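Long-range contact in enterobactin synthetase component F-related protein (Vibrio cholerae serotype O1, PDB 4OXI), which probably activates glycine with ATP as the adenylation enzyme of an LPS modification pathway that confers antimicrobial peptide resistance: residues His325-Leu330 against Gln350-Pro355. Numbering follows the deposited sequence.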
# COMPACT_ATOMS: atom_id res chain seq x y z
N HIS A 325 -19.71 -19.43 -10.07
CA HIS A 325 -20.41 -19.66 -8.82
C HIS A 325 -19.54 -20.23 -7.69
O HIS A 325 -20.05 -20.53 -6.61
CB HIS A 325 -21.65 -20.55 -9.04
CG HIS A 325 -22.53 -20.08 -10.16
ND1 HIS A 325 -23.46 -19.07 -10.00
CD2 HIS A 325 -22.61 -20.46 -11.45
CE1 HIS A 325 -24.07 -18.86 -11.15
NE2 HIS A 325 -23.58 -19.69 -12.05
N SER A 326 -18.24 -20.38 -7.94
CA SER A 326 -17.35 -20.98 -6.93
C SER A 326 -17.03 -20.09 -5.74
O SER A 326 -16.48 -20.57 -4.74
CB SER A 326 -16.04 -21.46 -7.57
OG SER A 326 -15.25 -20.38 -8.03
N LEU A 327 -17.37 -18.80 -5.82
CA LEU A 327 -17.10 -17.88 -4.71
C LEU A 327 -18.35 -17.11 -4.27
O LEU A 327 -18.35 -15.88 -4.33
CB LEU A 327 -16.00 -16.88 -5.10
CG LEU A 327 -14.65 -17.52 -5.39
CD1 LEU A 327 -13.61 -16.46 -5.73
CD2 LEU A 327 -14.21 -18.36 -4.20
N PRO A 328 -19.40 -17.83 -3.82
CA PRO A 328 -20.66 -17.17 -3.47
C PRO A 328 -20.58 -16.20 -2.31
O PRO A 328 -21.43 -15.32 -2.22
CB PRO A 328 -21.58 -18.34 -3.07
CG PRO A 328 -20.65 -19.44 -2.68
CD PRO A 328 -19.47 -19.29 -3.61
N SER A 329 -19.62 -16.35 -1.41
CA SER A 329 -19.60 -15.47 -0.23
C SER A 329 -19.07 -14.05 -0.54
O SER A 329 -19.30 -13.13 0.25
CB SER A 329 -18.77 -16.08 0.90
OG SER A 329 -17.37 -16.04 0.61
N LEU A 330 -18.39 -13.87 -1.67
CA LEU A 330 -17.63 -12.63 -1.92
C LEU A 330 -18.50 -11.54 -2.55
O LEU A 330 -18.60 -11.46 -3.78
CB LEU A 330 -16.44 -12.92 -2.84
CG LEU A 330 -15.12 -12.21 -2.52
CD1 LEU A 330 -14.23 -12.13 -3.76
CD2 LEU A 330 -15.34 -10.83 -1.92
N GLN A 350 -17.95 -13.89 -12.66
CA GLN A 350 -18.70 -15.14 -12.84
C GLN A 350 -18.54 -16.04 -11.63
O GLN A 350 -19.47 -16.77 -11.27
CB GLN A 350 -18.27 -15.87 -14.11
CG GLN A 350 -18.89 -15.30 -15.39
CD GLN A 350 -20.42 -15.32 -15.36
OE1 GLN A 350 -21.04 -16.39 -15.49
NE2 GLN A 350 -21.03 -14.15 -15.18
N ALA A 351 -17.38 -16.00 -10.99
CA ALA A 351 -17.17 -16.81 -9.78
C ALA A 351 -17.96 -16.27 -8.61
O ALA A 351 -18.49 -17.05 -7.83
CB ALA A 351 -15.70 -16.89 -9.43
N THR A 352 -18.02 -14.95 -8.47
CA THR A 352 -18.71 -14.38 -7.31
C THR A 352 -20.19 -14.11 -7.60
O THR A 352 -21.00 -14.08 -6.68
CB THR A 352 -18.06 -13.05 -6.80
OG1 THR A 352 -18.30 -11.99 -7.74
CG2 THR A 352 -16.56 -13.20 -6.57
N GLN A 353 -20.51 -13.88 -8.88
CA GLN A 353 -21.83 -13.40 -9.30
C GLN A 353 -22.18 -12.10 -8.62
O GLN A 353 -23.35 -11.74 -8.51
CB GLN A 353 -22.92 -14.45 -9.05
CG GLN A 353 -22.69 -15.76 -9.80
CD GLN A 353 -22.95 -15.62 -11.29
OE1 GLN A 353 -23.93 -15.01 -11.70
NE2 GLN A 353 -22.05 -16.16 -12.10
N GLN A 354 -21.16 -11.37 -8.15
CA GLN A 354 -21.41 -10.17 -7.36
C GLN A 354 -20.53 -8.98 -7.79
O GLN A 354 -19.63 -9.15 -8.62
CB GLN A 354 -21.32 -10.53 -5.87
CG GLN A 354 -22.57 -11.31 -5.43
CD GLN A 354 -22.48 -11.86 -4.03
OE1 GLN A 354 -23.10 -11.32 -3.11
NE2 GLN A 354 -21.73 -12.94 -3.85
N PRO A 355 -20.82 -7.76 -7.29
CA PRO A 355 -20.10 -6.58 -7.79
C PRO A 355 -18.56 -6.64 -7.76
O PRO A 355 -17.96 -7.15 -6.81
CB PRO A 355 -20.61 -5.45 -6.88
CG PRO A 355 -22.02 -5.86 -6.54
CD PRO A 355 -21.99 -7.38 -6.46
O HOH W 1 -17.72 -9.82 -5.95
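His325 and Leu327 send their backbone N-H groups to carbonyls in the last turn of helix 342-352. His325 N reaches Gln350 O at 2.9 Å, and Leu327 N donates to Ala351 O, also at 2.9 Å. Both acceptors lie in the final turn of the helix, so the loop supplies donors where the helical pattern runs out.

Side-chain amides extend this polar seam. Gln354, with CG beside its backbone N (chi1 -74°) and the chain extended beyond, directs NE2 to Pro328 O at 2.9 Å; the same nitrogen also donates to Thr352 O, so one amide bridges the loop and the helix end. Gln353, where positive phi ends the helix, bends at chi2 (-73°) and returns NE2 to Gln350 O at 2.8 Å, giving that carbonyl a second donor. The bend also sets the Gln353 amide alongside the His325 imidazole, the planes 20° apart, with NE2 over one face near its rim and CD 3.4 Å from CE1 of the histidine.

Apolar contact is modest: Thr352 CG2 meets Leu330 CB at 3.7 Å, and the Leu327 side chain packs beside Ala351 CB. Thr352 OG1 instead accepts from Gln354 N, forming an ST turn, and shares a water with Leu330 O and Pro355 O.

Leu327 and Leu330 also pack on Ile298 of helix 294-301. The two segments lead into the adjacent parallel strands 332-336 and 356-360, joined in beta-alpha-beta fashion through helix 342-352, and backbone bonding between Pro355 and Ser333 continues the contact into that sheet.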